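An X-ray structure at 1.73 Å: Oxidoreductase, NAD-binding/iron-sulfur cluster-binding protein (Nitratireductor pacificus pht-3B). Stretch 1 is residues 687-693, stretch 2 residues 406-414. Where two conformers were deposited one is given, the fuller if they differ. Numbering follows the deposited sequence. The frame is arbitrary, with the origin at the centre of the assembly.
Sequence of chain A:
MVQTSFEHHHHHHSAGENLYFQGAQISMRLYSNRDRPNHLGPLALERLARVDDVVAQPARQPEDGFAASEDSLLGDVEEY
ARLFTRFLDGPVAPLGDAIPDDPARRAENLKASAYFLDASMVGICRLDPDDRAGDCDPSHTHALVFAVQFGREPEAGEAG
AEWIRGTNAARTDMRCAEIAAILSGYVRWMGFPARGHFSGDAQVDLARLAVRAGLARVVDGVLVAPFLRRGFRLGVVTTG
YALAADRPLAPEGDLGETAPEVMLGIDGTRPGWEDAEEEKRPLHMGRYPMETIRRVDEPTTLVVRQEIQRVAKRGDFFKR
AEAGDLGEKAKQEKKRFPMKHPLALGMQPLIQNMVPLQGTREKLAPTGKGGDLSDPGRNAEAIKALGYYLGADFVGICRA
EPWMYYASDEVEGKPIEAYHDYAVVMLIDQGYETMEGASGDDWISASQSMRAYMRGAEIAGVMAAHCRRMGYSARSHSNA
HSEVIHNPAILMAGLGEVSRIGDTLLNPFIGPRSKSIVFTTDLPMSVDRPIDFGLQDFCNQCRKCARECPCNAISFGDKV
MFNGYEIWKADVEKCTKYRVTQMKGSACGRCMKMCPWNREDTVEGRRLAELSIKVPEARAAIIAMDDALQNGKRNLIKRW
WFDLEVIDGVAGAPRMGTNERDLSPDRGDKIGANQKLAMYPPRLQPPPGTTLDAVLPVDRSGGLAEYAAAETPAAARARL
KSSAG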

# COMPACT_ATOMS: atom_id res chain seq x y z
N PRO A 687 -30.73 -5.16 -4.58
CA PRO A 687 -31.21 -4.86 -3.20
C PRO A 687 -30.50 -5.71 -2.18
O PRO A 687 -29.95 -6.75 -2.52
CB PRO A 687 -32.73 -5.17 -3.29
CG PRO A 687 -32.91 -5.95 -4.58
CD PRO A 687 -31.82 -5.55 -5.50
N PRO A 688 -30.54 -5.31 -0.89
CA PRO A 688 -30.00 -6.16 0.18
C PRO A 688 -30.61 -7.56 0.13
O PRO A 688 -31.79 -7.72 -0.16
CB PRO A 688 -30.42 -5.45 1.45
CG PRO A 688 -30.49 -4.02 1.07
CD PRO A 688 -30.98 -4.00 -0.35
N GLY A 689 -29.75 -8.55 0.34
CA GLY A 689 -30.07 -9.96 0.21
C GLY A 689 -29.78 -10.60 -1.14
O GLY A 689 -29.86 -11.84 -1.27
N THR A 690 -29.48 -9.82 -2.18
CA THR A 690 -29.17 -10.36 -3.47
C THR A 690 -27.79 -11.00 -3.43
O THR A 690 -26.85 -10.46 -2.84
CB THR A 690 -29.21 -9.28 -4.55
OG1 THR A 690 -30.44 -8.51 -4.44
CG2 THR A 690 -29.13 -9.89 -5.90
N THR A 691 -27.66 -12.15 -4.08
CA THR A 691 -26.37 -12.87 -4.13
C THR A 691 -25.77 -12.91 -5.53
O THR A 691 -26.35 -12.39 -6.50
CB THR A 691 -26.53 -14.31 -3.64
OG1 THR A 691 -27.26 -15.05 -4.63
CG2 THR A 691 -27.23 -14.31 -2.30
N LEU A 692 -24.56 -13.40 -5.62
CA LEU A 692 -23.87 -13.58 -6.91
C LEU A 692 -24.58 -14.53 -7.87
O LEU A 692 -24.36 -14.44 -9.09
CB LEU A 692 -22.46 -14.13 -6.66
CG LEU A 692 -21.45 -13.15 -6.08
CD1 LEU A 692 -20.19 -13.84 -5.58
CD2 LEU A 692 -21.11 -12.06 -7.14
N ASP A 693 -25.47 -15.37 -7.35
CA ASP A 693 -26.28 -16.26 -8.21
C ASP A 693 -27.29 -15.55 -9.04
O ASP A 693 -27.77 -16.11 -10.00
CB ASP A 693 -26.98 -17.34 -7.40
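Stretch 2 406-414: YASDEVEGK

Residues 406-414 meet residues 687-693 as loop against loop, a small contact of 375 Å² held by two direct hydrogen bonds, a bridging water and close backbone packing. Stretch 1 opens with a type II beta turn, Pro687 to Thr690, closed by Thr690 N to Pro687 O (3.1 Å), then continues without regular structure. Stretch 2 is loop or turn, with helical backbone angles at 410-412 but no regular helical bonding; Asp409 N bonds Lys414 O (3.0 Å), and the Asp409 carboxylate gathers amides of the same loop, among them Glu412 N to Asp409 OD2 (2.8 Å). Nearest CA pairs are Pro688 with Ser408 (5.6 Å), Gly689 with Gly413 (4.1 Å) and Thr691 with Glu410 (4.5 Å), so stretch 2 folds back and brings Ser408 and Gly413 to the turn, with Glu410 reaching Thr691; the pairing follows no single parallel or antiparallel direction. At the turn, Gly689 N donates to Ser408 OG (2.9 Å, nearly linear), while Pro688 CG rests 4.0 Å from Ala407 CB. Farther along, Leu692 N donates to Glu410 O (3.0 Å). Water 1 joins Ser408 OG (2.9 Å), Asp409 O (2.6 Å) and Thr690 O (2.9 Å). Thr691 CG2 packs 3.5 Å from Val411 O. Gly413 has no room for a side chain: an ideal CB would lie 2.5 Å from Gly689 O, a clash.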

# COMPACT_ATOMS: atom_id res chain seq x y z
N TYR A 406 -21.70 -2.76 5.16
CA TYR A 406 -22.59 -3.22 4.10
C TYR A 406 -23.89 -3.80 4.68
O TYR A 406 -23.94 -4.24 5.82
CB TYR A 406 -21.94 -4.30 3.26
CG TYR A 406 -20.79 -3.85 2.39
CD1 TYR A 406 -21.03 -3.15 1.23
CD2 TYR A 406 -19.47 -4.21 2.69
CE1 TYR A 406 -19.96 -2.73 0.45
CE2 TYR A 406 -18.42 -3.82 1.93
CZ TYR A 406 -18.67 -3.09 0.81
OH TYR A 406 -17.62 -2.74 -0.02
N ALA A 407 -24.94 -3.76 3.91
CA ALA A 407 -26.26 -4.27 4.37
C ALA A 407 -26.32 -5.79 4.49
O ALA A 407 -26.91 -6.34 5.44
CB ALA A 407 -27.35 -3.77 3.46
N SER A 408 -25.68 -6.47 3.56
CA SER A 408 -25.76 -7.93 3.43
C SER A 408 -24.54 -8.45 2.66
O SER A 408 -23.92 -7.68 1.89
CB SER A 408 -27.05 -8.32 2.69
OG SER A 408 -27.16 -7.72 1.40
N ASP A 409 -24.18 -9.70 2.87
CA ASP A 409 -23.07 -10.32 2.13
C ASP A 409 -23.56 -10.76 0.75
O ASP A 409 -24.77 -10.91 0.48
CB ASP A 409 -22.43 -11.47 2.92
CG ASP A 409 -23.24 -12.78 2.81
OD1 ASP A 409 -24.32 -12.88 3.46
OD2 ASP A 409 -22.82 -13.71 2.07
N GLU A 410 -22.62 -10.96 -0.16
CA GLU A 410 -22.97 -11.28 -1.56
C GLU A 410 -23.03 -12.81 -1.85
O GLU A 410 -23.40 -13.18 -2.91
CB GLU A 410 -21.97 -10.62 -2.53
CG GLU A 410 -20.56 -11.27 -2.67
CD GLU A 410 -19.65 -11.27 -1.43
OE1 GLU A 410 -20.11 -10.84 -0.31
OE2 GLU A 410 -18.45 -11.72 -1.60
N VAL A 411 -22.56 -13.62 -0.93
CA VAL A 411 -22.48 -15.04 -1.21
C VAL A 411 -23.79 -15.72 -0.78
O VAL A 411 -24.48 -16.31 -1.61
CB VAL A 411 -21.30 -15.70 -0.49
CG1 VAL A 411 -21.34 -17.25 -0.69
CG2 VAL A 411 -20.01 -15.10 -1.03
N GLU A 412 -24.11 -15.63 0.52
CA GLU A 412 -25.35 -16.20 1.11
C GLU A 412 -26.47 -15.13 1.15
O GLU A 412 -27.63 -15.47 1.30
CB GLU A 412 -25.06 -16.78 2.54
N GLY A 413 -26.14 -13.82 1.07
CA GLY A 413 -27.19 -12.78 1.15
C GLY A 413 -27.68 -12.47 2.53
O GLY A 413 -28.72 -11.84 2.65
N LYS A 414 -26.97 -12.89 3.58
CA LYS A 414 -27.44 -12.67 4.94
C LYS A 414 -27.08 -11.28 5.38
O LYS A 414 -26.14 -10.73 4.90
CB LYS A 414 -26.83 -13.67 5.88
CG LYS A 414 -27.29 -15.09 5.51
CD LYS A 414 -26.66 -16.13 6.40
CE LYS A 414 -27.30 -17.49 6.04
NZ LYS A 414 -26.94 -18.59 6.98
O HOH W 1 -25.70 -8.82 -0.81